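Local coordinates for SIRV coat protein (Sulfolobus islandicus rudivirus 1 variant YNP, PDB 3F2E) that is a coat protein of a rod-shaped archaeal virus, its C-terminal domain a four-helix bundle that probably helps build the shell around the viral genome, at residues A[41-46]-A[80-85]. Numbering follows the deposited sequence.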
loop_
_atom_site.group_PDB
_atom_site.type_symbol
_atom_site.label_atom_id
_atom_site.label_comp_id
_atom_site.label_asym_id
_atom_site.label_seq_id
_atom_site.Cartn_x
_atom_site.Cartn_y
_atom_site.Cartn_z
ATOM N N ARG A 41 2.112 -5.727 6.852
ATOM C CA ARG A 41 1.864 -6.264 8.192
ATOM C C ARG A 41 0.475 -6.888 8.310
ATOM O O ARG A 41 0.309 -7.946 8.926
ATOM C CB ARG A 41 2.050 -5.186 9.260
ATOM C CG ARG A 41 3.487 -5.016 9.708
ATOM C CD ARG A 41 3.538 -4.540 11.145
ATOM N NE ARG A 41 2.885 -3.249 11.278
ATOM C CZ ARG A 41 3.527 -2.088 11.243
ATOM N NH1 ARG A 41 2.849 -0.957 11.365
ATOM N NH2 ARG A 41 4.845 -2.060 11.093
ATOM N N ALA A 42 -0.521 -6.225 7.726
ATOM C CA ALA A 42 -1.884 -6.749 7.721
ATOM C C ALA A 42 -1.964 -8.078 6.969
ATOM O O ALA A 42 -2.599 -9.026 7.432
ATOM C CB ALA A 42 -2.842 -5.739 7.113
ATOM N N LEU A 43 -1.330 -8.143 5.800
ATOM C CA LEU A 43 -1.312 -9.379 5.019
ATOM C C LEU A 43 -0.665 -10.519 5.813
ATOM O O LEU A 43 -1.179 -11.645 5.850
ATOM C CB LEU A 43 -0.562 -9.167 3.700
ATOM C CG LEU A 43 -0.282 -10.433 2.880
ATOM C CD1 LEU A 43 -1.565 -11.181 2.542
ATOM C CD2 LEU A 43 0.493 -10.079 1.617
ATOM N N ASN A 44 0.458 -10.217 6.455
ATOM C CA ASN A 44 1.179 -11.220 7.233
ATOM C C ASN A 44 0.352 -11.756 8.390
ATOM O O ASN A 44 0.345 -12.963 8.657
ATOM C CB ASN A 44 2.490 -10.650 7.772
ATOM C CG ASN A 44 3.200 -11.614 8.710
ATOM O OD1 ASN A 44 3.187 -11.434 9.929
ATOM N ND2 ASN A 44 3.827 -12.641 8.143
ATOM N N ARG A 45 -0.346 -10.856 9.075
ATOM C CA ARG A 45 -1.122 -11.236 10.250
ATOM C C ARG A 45 -2.455 -11.893 9.892
ATOM O O ARG A 45 -2.819 -12.915 10.477
ATOM C CB ARG A 45 -1.355 -10.023 11.157
ATOM C CG ARG A 45 -1.858 -10.381 12.539
ATOM C CD ARG A 45 -0.842 -11.233 13.308
ATOM N NE ARG A 45 0.313 -10.460 13.753
ATOM C CZ ARG A 45 1.200 -10.896 14.642
ATOM N NH1 ARG A 45 1.060 -12.100 15.180
ATOM N NH2 ARG A 45 2.222 -10.129 15.002
ATOM N N LEU A 46 -3.172 -11.315 8.927
ATOM C CA LEU A 46 -4.546 -11.733 8.634
ATOM C C LEU A 46 -4.678 -12.794 7.543
ATOM O O LEU A 46 -5.651 -13.558 7.527
ATOM C CB LEU A 46 -5.389 -10.520 8.240
ATOM C CG LEU A 46 -5.492 -9.438 9.319
ATOM C CD1 LEU A 46 -6.255 -8.236 8.801
ATOM C CD2 LEU A 46 -6.149 -10.004 10.573
ATOM N N ILE A 80 1.526 -4.440 -5.789
ATOM C CA ILE A 80 2.877 -5.007 -5.804
ATOM C C ILE A 80 3.153 -5.800 -4.522
ATOM O O ILE A 80 3.933 -6.750 -4.518
ATOM C CB ILE A 80 3.963 -3.925 -6.088
ATOM C CG1 ILE A 80 5.249 -4.583 -6.600
ATOM C CG2 ILE A 80 4.226 -3.060 -4.863
ATOM C CD1 ILE A 80 6.219 -3.617 -7.264
ATOM N N ILE A 81 2.475 -5.431 -3.439
ATOM C CA ILE A 81 2.645 -6.130 -2.170
ATOM C C ILE A 81 1.790 -7.399 -2.038
ATOM O O ILE A 81 2.282 -8.435 -1.574
ATOM C CB ILE A 81 2.390 -5.188 -0.970
ATOM C CG1 ILE A 81 3.425 -4.062 -0.959
ATOM C CG2 ILE A 81 2.449 -5.967 0.344
ATOM C CD1 ILE A 81 3.128 -2.958 0.049
ATOM N N THR A 82 0.531 -7.329 -2.469
ATOM C CA THR A 82 -0.419 -8.432 -2.272
ATOM C C THR A 82 -0.737 -9.257 -3.519
ATOM O O THR A 82 -1.221 -10.386 -3.406
ATOM C CB THR A 82 -1.774 -7.927 -1.723
ATOM O OG1 THR A 82 -2.502 -7.269 -2.767
ATOM C CG2 THR A 82 -1.566 -6.977 -0.560
ATOM N N GLY A 83 -0.498 -8.687 -4.699
ATOM C CA GLY A 83 -0.853 -9.333 -5.953
ATOM C C GLY A 83 -2.134 -8.815 -6.597
ATOM O O GLY A 83 -2.461 -9.186 -7.729
ATOM N N SER A 84 -2.863 -7.964 -5.871
ATOM C CA SER A 84 -4.124 -7.387 -6.345
ATOM C C SER A 84 -4.210 -5.921 -5.918
ATOM O O SER A 84 -3.824 -5.588 -4.801
ATOM C CB SER A 84 -5.314 -8.158 -5.756
ATOM O OG SER A 84 -6.536 -7.450 -5.923
ATOM N N PRO A 85 -4.699 -5.041 -6.808
ATOM C CA PRO A 85 -4.811 -3.611 -6.492
ATOM C C PRO A 85 -5.819 -3.354 -5.385
ATOM O O PRO A 85 -5.756 -2.314 -4.720
ATOM C CB PRO A 85 -5.330 -3.008 -7.802
ATOM C CG PRO A 85 -5.993 -4.167 -8.500
ATOM C CD PRO A 85 -5.088 -5.313 -8.202
#
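Leu43 reaches from the last turn of helix 29-46 to Ile81 and Thr82 at the C-terminal end of helix 71-82, and one of its methyls does nearly all the touching. CG stands anti to the backbone N (chi1 171°), and beyond it CD2 is the branch that continues the chain anti to CA, so this methyl is carried to the other helix. CD2 of Leu43 lies 4.0 Å from the carbonyl O of Ile81 and 4.3 Å from the methyl CG2 of Thr82. This is loose van der Waals packing, and only about 95 Å² is buried over both sides. Ile81 directs its CB toward the leucine but keeps its side chain slightly farther off, resting against Ala40 and Gln14. The contact joins the second and fourth helices of the four-helix bundle near its surface, while helix 50-67 supplies Leu52 as a further neighbour of Leu43. Thr82 divides its two branches: at chi1 74° CG2 is anti to the carbonyl carbon and faces Leu43, whereas OG1 sits beside both the backbone N and the carbonyl carbon. There OG1 of Thr82 accepts from Ser84 N at 3.2 Å, with an N-H...O angle of 161°, forming an ST turn. That same hydroxyl is also hydrogen-bonded to the carbonyl O of Thr78, one helical turn back. The chain leaves the helix at Gly83, whose phi is positive.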